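Local coordinates for uncharacterized protein VP0806 (Vibrio parahaemolyticus, PDB 2R5S) that is of unknown function but forms the C-terminal tetratricopeptide-repeat part of a thioredoxin domain-containing protein that may have protein-disulfide reductase activity, at residues H22-L26 with C49-Q55; K43-A47 with L62-I66; A59-L63 with L78-L82. All coordinates share one frame; numbering follows the deposited sequence.

Contact 1. Residues H22-L26 with C49-Q55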
loop_
_atom_site.group_PDB
_atom_site.type_symbol
_atom_site.label_atom_id
_atom_site.label_comp_id
_atom_site.label_asym_id
_atom_site.label_seq_id
_atom_site.Cartn_x
_atom_site.Cartn_y
_atom_site.Cartn_z
ATOM N N HIS A 22 7.734 9.286 -4.704
ATOM C CA HIS A 22 8.117 7.894 -4.504
ATOM C C HIS A 22 7.662 6.997 -5.647
ATOM O O HIS A 22 8.390 6.128 -6.092
ATOM C CB HIS A 22 7.664 7.422 -3.118
ATOM C CG HIS A 22 8.000 8.405 -2.028
ATOM N ND1 HIS A 22 9.266 8.519 -1.489
ATOM C CD2 HIS A 22 7.257 9.369 -1.428
ATOM C CE1 HIS A 22 9.289 9.496 -0.599
ATOM N NE2 HIS A 22 8.076 10.015 -0.527
ATOM N N ALA A 23 6.487 7.271 -6.199
ATOM C CA ALA A 23 5.902 6.324 -7.106
ATOM C C ALA A 23 6.594 6.437 -8.451
ATOM O O ALA A 23 6.940 5.409 -9.010
ATOM C CB ALA A 23 4.419 6.496 -7.199
ATOM N N GLN A 24 6.895 7.662 -8.910
ATOM C CA GLN A 24 7.802 7.841 -10.072
ATOM C C GLN A 24 9.202 7.245 -9.862
ATOM O O GLN A 24 9.721 6.500 -10.732
ATOM C CB GLN A 24 7.901 9.316 -10.516
ATOM C CG GLN A 24 6.694 9.806 -11.212
ATOM C CD GLN A 24 6.812 11.282 -11.577
ATOM O OE1 GLN A 24 7.618 11.653 -12.432
ATOM N NE2 GLN A 24 6.008 12.128 -10.934
ATOM N N ALA A 25 9.790 7.545 -8.699
ATOM C CA ALA A 25 11.055 6.958 -8.294
ATOM C C ALA A 25 11.078 5.420 -8.357
ATOM O O ALA A 25 12.071 4.835 -8.789
ATOM C CB ALA A 25 11.446 7.466 -6.895
ATOM N N LEU A 26 10.005 4.761 -7.913
ATOM C CA LEU A 26 9.895 3.264 -7.972
ATOM C C LEU A 26 9.763 2.774 -9.396
ATOM O O LEU A 26 10.264 1.697 -9.787
ATOM C CB LEU A 26 8.643 2.787 -7.220
ATOM C CG LEU A 26 8.797 2.360 -5.761
ATOM C CD1 LEU A 26 7.415 2.438 -5.024
ATOM C CD2 LEU A 26 9.385 0.987 -5.670
ATOM N N CYS A 49 10.707 4.013 -0.701
ATOM C CA CYS A 49 9.612 4.345 -1.578
ATOM C C CYS A 49 8.373 3.463 -1.261
ATOM O O CYS A 49 7.193 3.917 -1.282
ATOM C CB CYS A 49 10.044 4.205 -3.048
ATOM S SG CYS A 49 11.110 5.537 -3.650
ATOM N N LEU A 50 8.621 2.206 -0.964
ATOM C CA LEU A 50 7.519 1.295 -0.710
ATOM C C LEU A 50 6.756 1.786 0.550
ATOM O O LEU A 50 5.511 1.892 0.608
ATOM C CB LEU A 50 8.062 -0.112 -0.525
ATOM C CG LEU A 50 8.659 -0.665 -1.791
ATOM C CD1 LEU A 50 9.334 -2.020 -1.512
ATOM C CD2 LEU A 50 7.539 -0.846 -2.810
ATOM N N LEU A 51 7.529 2.133 1.549
ATOM C CA LEU A 51 6.986 2.536 2.782
ATOM C C LEU A 51 6.241 3.858 2.666
ATOM O O LEU A 51 5.219 4.043 3.332
ATOM C CB LEU A 51 8.143 2.687 3.750
ATOM C CG LEU A 51 7.939 2.331 5.191
ATOM C CD1 LEU A 51 8.387 0.905 5.288
ATOM C CD2 LEU A 51 8.844 3.257 6.019
ATOM N N GLU A 52 6.745 4.808 1.874
ATOM C CA GLU A 52 6.065 6.090 1.752
ATOM C C GLU A 52 4.780 5.907 0.956
ATOM O O GLU A 52 3.892 6.762 0.976
ATOM C CB GLU A 52 6.947 7.100 1.015
ATOM C CG GLU A 52 8.197 7.513 1.752
ATOM C CD GLU A 52 7.887 8.083 3.142
ATOM O OE1 GLU A 52 8.087 7.375 4.187
ATOM O OE2 GLU A 52 7.407 9.204 3.161
ATOM N N THR A 53 4.702 4.796 0.218
ATOM C CA THR A 53 3.519 4.513 -0.589
ATOM C C THR A 53 2.629 3.460 0.059
ATOM O O THR A 53 1.627 3.028 -0.523
ATOM C CB THR A 53 3.879 4.084 -1.973
ATOM O OG1 THR A 53 4.720 2.913 -1.877
ATOM C CG2 THR A 53 4.568 5.264 -2.724
ATOM N N LYS A 54 3.014 3.080 1.276
ATOM C CA LYS A 54 2.174 2.329 2.192
ATOM C C LYS A 54 2.067 0.874 1.796
ATOM O O LYS A 54 1.074 0.186 2.060
ATOM C CB LYS A 54 0.830 3.050 2.415
ATOM C CG LYS A 54 1.055 4.535 2.876
ATOM C CD LYS A 54 -0.054 5.094 3.743
ATOM C CE LYS A 54 -0.119 4.389 5.109
ATOM N NZ LYS A 54 -1.512 4.388 5.709
ATOM N N GLN A 55 3.131 0.403 1.158
ATOM C CA GLN A 55 3.237 -0.988 0.749
ATOM C C GLN A 55 4.174 -1.657 1.731
ATOM O O GLN A 55 5.300 -1.899 1.387
ATOM C CB GLN A 55 3.824 -1.051 -0.644
ATOM C CG GLN A 55 3.173 -0.076 -1.641
ATOM C CD GLN A 55 3.535 -0.369 -3.075
ATOM O OE1 GLN A 55 3.034 -1.322 -3.670
ATOM N NE2 GLN A 55 4.412 0.446 -3.644
#
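His22 lies against Glu52 and Thr53 where the start of helix 22-30 meets the end of helix 40-52. Its CB touches the methyl CG2 of Thr53 at 3.8 Å. A chi1 of -46° brings the ring to Glu52 and a chi2 of -79° turns one face to it; Glu52 CB stands almost over the centre, 3.4 Å from the centroid, in a CH-pi contact. Further out, His22 CE1 meets Glu52 CG at 3.3 Å, and NE2 lies 3.4 Å from it. The sulfur of Cys49 comes to the edge of the same ring, 5.2 Å from SG to the centroid. One helical turn on, Leu26 presses its CG against Cys49 CB (3.5 Å) and sends CD2 to Leu50 CD2. Its CD1 meets the amide of Gln55, whose NE2 donates a nearly in-plane hydrogen bond to Thr53 OG1 (3.1 Å, 155° at the hydrogen). That bond ties together the chain just after helix 40-52, which ends in a Schellman motif with Lys54 as the residue of positive phi. Around this seam, Leu16 and Leu17 of helix 9-18 pack on Ala25 and Cys49 respectively, while Leu58 and Ala59 of helix 56-63 cover Leu50.

Contact 2. Residues K43-A47 with L62-I66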
loop_
_atom_site.group_PDB
_atom_site.type_symbol
_atom_site.label_atom_id
_atom_site.label_comp_id
_atom_site.label_asym_id
_atom_site.label_seq_id
_atom_site.Cartn_x
_atom_site.Cartn_y
_atom_site.Cartn_z
ATOM N N LYS A 43 18.340 -0.575 -3.198
ATOM C CA LYS A 43 17.431 -1.200 -2.248
ATOM C C LYS A 43 16.943 -0.341 -1.138
ATOM O O LYS A 43 15.778 -0.328 -0.884
ATOM C CB LYS A 43 18.065 -2.457 -1.597
ATOM C CG LYS A 43 18.155 -3.613 -2.609
ATOM C CD LYS A 43 18.752 -4.856 -1.851
ATOM C CE LYS A 43 18.590 -6.137 -2.678
ATOM N NZ LYS A 43 19.297 -7.242 -1.881
ATOM N N LEU A 44 17.803 0.374 -0.469
ATOM C CA LEU A 44 17.305 1.279 0.566
ATOM C C LEU A 44 16.320 2.276 -0.047
ATOM O O LEU A 44 15.201 2.351 0.368
ATOM C CB LEU A 44 18.472 2.011 1.257
ATOM C CG LEU A 44 19.297 1.369 2.385
ATOM C CD1 LEU A 44 18.728 0.037 2.874
ATOM C CD2 LEU A 44 20.778 1.299 2.085
ATOM N N ALA A 45 16.749 3.062 -1.018
ATOM C CA ALA A 45 15.859 3.914 -1.879
ATOM C C ALA A 45 14.480 3.280 -2.142
ATOM O O ALA A 45 13.448 3.890 -1.911
ATOM C CB ALA A 45 16.566 4.182 -3.268
ATOM N N LYS A 46 14.489 2.060 -2.667
ATOM C CA LYS A 46 13.265 1.366 -3.080
ATOM C C LYS A 46 12.419 1.070 -1.818
ATOM O O LYS A 46 11.199 1.328 -1.801
ATOM C CB LYS A 46 13.615 0.095 -3.889
ATOM C CG LYS A 46 12.418 -0.807 -4.178
ATOM C CD LYS A 46 12.726 -1.909 -5.246
ATOM C CE LYS A 46 11.500 -2.651 -5.740
ATOM N NZ LYS A 46 11.781 -4.094 -6.315
ATOM N N ALA A 47 13.088 0.657 -0.730
ATOM C CA ALA A 47 12.431 0.407 0.560
ATOM C C ALA A 47 11.751 1.647 1.066
ATOM O O ALA A 47 10.632 1.568 1.490
ATOM C CB ALA A 47 13.400 -0.062 1.542
ATOM N N LEU A 62 11.610 -6.593 1.233
ATOM C CA LEU A 62 12.841 -5.960 0.709
ATOM C C LEU A 62 13.858 -5.676 1.791
ATOM O O LEU A 62 15.021 -6.069 1.664
ATOM C CB LEU A 62 12.617 -4.632 -0.046
ATOM C CG LEU A 62 13.885 -4.081 -0.686
ATOM C CD1 LEU A 62 14.444 -5.117 -1.703
ATOM C CD2 LEU A 62 13.518 -2.815 -1.388
ATOM N N LEU A 63 13.452 -4.967 2.822
ATOM C CA LEU A 63 14.406 -4.727 3.954
ATOM C C LEU A 63 15.124 -5.917 4.518
ATOM O O LEU A 63 16.198 -5.761 5.021
ATOM C CB LEU A 63 13.748 -4.005 5.074
ATOM C CG LEU A 63 13.369 -2.599 4.630
ATOM C CD1 LEU A 63 12.444 -2.085 5.631
ATOM C CD2 LEU A 63 14.615 -1.769 4.588
ATOM N N ALA A 64 14.550 -7.107 4.393
ATOM C CA ALA A 64 15.118 -8.356 4.940
ATOM C C ALA A 64 16.268 -8.903 4.111
ATOM O O ALA A 64 16.950 -9.864 4.518
ATOM C CB ALA A 64 14.032 -9.415 5.025
ATOM N N THR A 65 16.472 -8.326 2.925
ATOM C CA THR A 65 17.601 -8.698 2.059
ATOM C C THR A 65 18.730 -7.616 2.078
ATOM O O THR A 65 19.618 -7.629 1.226
ATOM C CB THR A 65 17.136 -8.839 0.558
ATOM O OG1 THR A 65 16.863 -7.511 0.031
ATOM C CG2 THR A 65 15.908 -9.744 0.406
ATOM N N ILE A 66 18.676 -6.645 2.985
ATOM C CA ILE A 66 19.711 -5.610 2.950
ATOM C C ILE A 66 20.850 -6.309 3.666
ATOM O O ILE A 66 20.604 -6.739 4.809
ATOM C CB ILE A 66 19.376 -4.432 3.802
ATOM C CG1 ILE A 66 18.021 -3.879 3.407
ATOM C CG2 ILE A 66 20.516 -3.336 3.671
ATOM C CD1 ILE A 66 18.015 -3.137 2.102
#
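Lys43 reaches along the end of helix 56-63 and places its ammonium on Thr65. NZ makes two hydrogen bonds there: one to Thr65 OG1 at 3.1 Å, the other to Thr65 O, approached from above the carbonyl plane. The lysine chain runs extended beyond CG to span this gap, crossing the threonine at about a right angle. Beneath it the contact is apolar. Lys43 CB rests 3.8 Å from Ile66 CD1, and Leu44 CD1 is pushed tightly against the same methyl at 3.3 Å. Leu62, its CG anti to the backbone N (chi1 -174°), lays CD2 against Lys46 CG (3.6 Å) and the backbone of Lys43 and Ala47. Ala47 CB in turn receives Leu63 CD2 at 3.7 Å.

In the second shell, Thr65 OG1 donates to Leu62 O (2.9 Å), in the carbonyl plane, and Thr65 N uses the same oxygen, so Leu62 O, with two donors from Thr65, positions the hydroxyl that meets the lysine. A type I turn from Leu63 to Ile66 then brings Ile66 round to face Leu44. Tyr75 of helix 73-88 packs on Leu44, Leu63 and Ile66, and Lys46, besides touching Leu62, packs on Leu26 and Ile29 of helix 22-30.

Contact 3. Residues A59-L63 with L78-L82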
loop_
_atom_site.group_PDB
_atom_site.type_symbol
_atom_site.label_atom_id
_atom_site.label_comp_id
_atom_site.label_asym_id
_atom_site.label_seq_id
_atom_site.Cartn_x
_atom_site.Cartn_y
_atom_site.Cartn_z
ATOM N N ALA A 59 7.745 -3.588 1.562
ATOM C CA ALA A 59 8.900 -2.919 2.229
ATOM C C ALA A 59 9.666 -3.880 3.180
ATOM O O ALA A 59 10.885 -3.987 3.135
ATOM C CB ALA A 59 8.481 -1.623 2.971
ATOM N N GLN A 60 8.945 -4.656 3.975
ATOM C CA GLN A 60 9.576 -5.481 4.985
ATOM C C GLN A 60 10.386 -6.620 4.331
ATOM O O GLN A 60 11.438 -7.034 4.805
ATOM C CB GLN A 60 8.492 -6.116 5.861
ATOM C CG GLN A 60 9.056 -7.133 6.801
ATOM C CD GLN A 60 8.136 -8.267 6.986
ATOM O OE1 GLN A 60 8.246 -9.299 6.286
ATOM N NE2 GLN A 60 7.215 -8.132 7.931
ATOM N N GLU A 61 9.844 -7.165 3.264
ATOM C CA GLU A 61 10.453 -8.280 2.613
ATOM C C GLU A 61 11.705 -7.767 1.842
ATOM O O GLU A 61 12.759 -8.431 1.799
ATOM C CB GLU A 61 9.363 -8.874 1.736
ATOM C CG GLU A 61 9.734 -9.892 0.696
ATOM C CD GLU A 61 8.848 -9.732 -0.580
ATOM O OE1 GLU A 61 7.595 -9.645 -0.448
ATOM O OE2 GLU A 61 9.411 -9.649 -1.699
ATOM N N LEU A 62 11.610 -6.593 1.233
ATOM C CA LEU A 62 12.841 -5.960 0.709
ATOM C C LEU A 62 13.858 -5.676 1.791
ATOM O O LEU A 62 15.021 -6.069 1.664
ATOM C CB LEU A 62 12.617 -4.632 -0.046
ATOM C CG LEU A 62 13.885 -4.081 -0.686
ATOM C CD1 LEU A 62 14.444 -5.117 -1.703
ATOM C CD2 LEU A 62 13.518 -2.815 -1.388
ATOM N N LEU A 63 13.452 -4.967 2.822
ATOM C CA LEU A 63 14.406 -4.727 3.954
ATOM C C LEU A 63 15.124 -5.917 4.518
ATOM O O LEU A 63 16.198 -5.761 5.021
ATOM C CB LEU A 63 13.748 -4.005 5.074
ATOM C CG LEU A 63 13.369 -2.599 4.630
ATOM C CD1 LEU A 63 12.444 -2.085 5.631
ATOM C CD2 LEU A 63 14.615 -1.769 4.588
ATOM N N LEU A 78 14.434 2.996 8.891
ATOM C CA LEU A 78 13.382 2.389 8.087
ATOM C C LEU A 78 12.780 1.134 8.767
ATOM O O LEU A 78 11.569 0.840 8.635
ATOM C CB LEU A 78 13.953 1.957 6.700
ATOM C CG LEU A 78 13.718 2.739 5.362
ATOM C CD1 LEU A 78 13.574 4.257 5.550
ATOM C CD2 LEU A 78 14.814 2.372 4.319
ATOM N N ILE A 79 13.651 0.329 9.379
ATOM C CA ILE A 79 13.221 -0.720 10.257
ATOM C C ILE A 79 12.258 -0.143 11.311
ATOM O O ILE A 79 11.204 -0.678 11.541
ATOM C CB ILE A 79 14.416 -1.290 11.031
ATOM C CG1 ILE A 79 15.375 -2.040 10.105
ATOM C CG2 ILE A 79 13.921 -2.230 12.138
ATOM C CD1 ILE A 79 14.760 -2.931 9.014
ATOM N N ALA A 80 12.601 0.996 11.895
ATOM C CA ALA A 80 11.912 1.459 13.064
ATOM C C ALA A 80 10.602 1.946 12.572
ATOM O O ALA A 80 9.620 1.819 13.271
ATOM C CB ALA A 80 12.677 2.579 13.753
ATOM N N LYS A 81 10.593 2.541 11.376
ATOM C CA LYS A 81 9.333 3.012 10.778
ATOM C C LYS A 81 8.378 1.872 10.484
ATOM O O LYS A 81 7.194 1.992 10.784
ATOM C CB LYS A 81 9.573 3.849 9.531
ATOM C CG LYS A 81 9.991 5.373 9.914
ATOM C CD LYS A 81 10.348 6.125 8.583
ATOM C CE LYS A 81 10.327 7.570 8.844
ATOM N NZ LYS A 81 10.287 8.223 7.477
ATOM N N LEU A 82 8.909 0.768 9.940
ATOM C CA LEU A 82 8.079 -0.374 9.613
ATOM C C LEU A 82 7.523 -0.961 10.879
ATOM O O LEU A 82 6.396 -1.364 10.932
ATOM C CB LEU A 82 8.895 -1.414 8.822
ATOM C CG LEU A 82 8.142 -2.618 8.250
ATOM C CD1 LEU A 82 7.113 -2.041 7.209
ATOM C CD2 LEU A 82 9.075 -3.654 7.614
#
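Leu63 and Ala59, both facing helix 73-88, are joined by the bond from Leu63 N to Ala59 O at 2.8 Å. On the other side, Leu82 N is held by Leu78 O at 3.0 Å. These are ordinary helical bonds, and they set Ala59 and Leu63, and Leu78 and Leu82, one turn apart. No hydrogen bond passes between the segments: the contact rests on methyl groups.

Leu63 and Leu82 share the larger part of it. In Leu63, chi1 of -66° carries CG toward helix 73-88, and the branch there gives each methyl its own neighbours. CD2 meets Leu78 CD2 at 4.2 Å, the two side chains crossing at about a right angle. Leu63 CD1 touches Ile79 CD1, the side chains of Leu63 and Ile79 sliding past each other in opposite directions, and it also reaches Leu82 CD2, again at 4.2 Å. Leu82 puts its other methyl, CD1, loosely toward Ala59 CB, at 4.5 Å.

Leu51 of helix 40-52 packs on Ala59, and Tyr75, one turn before Ile79 on helix 73-88, packs on Leu63. The axes of the two short segments run roughly antiparallel, 147° between their directions, with a closest approach of 10.8 Å. Consecutive antiparallel helices meeting through small and branched apolar residues in this way are characteristic of the all-helical tetratricopeptide-repeat solenoid, to which these helices belong.

In the fold
All three contacts fall within one tetratricopeptide-repeat range and join successive layers of the helical stack. Helix 40-52 sits in the middle: its C-terminal end meets helix 22-30 in contact 1, its earlier turns meet the end of helix 56-63 in contact 2. Their centres lie about 12 Å apart, bridged by Leu26 CD2 against Lys46 CG at 3.8 Å. Contact 3 adds helix 73-88. Its centre is about 7 Å from that of contact 2; the segments overlap at Leu62 and Leu63, of which Leu63 touches in both, and Ala47 CB touches Leu78 CD2 at 4.0 Å. Leu51, in the 49-55 segment, reaches contact 3 instead, its CD1 3.7 Å from Leu82 CD1.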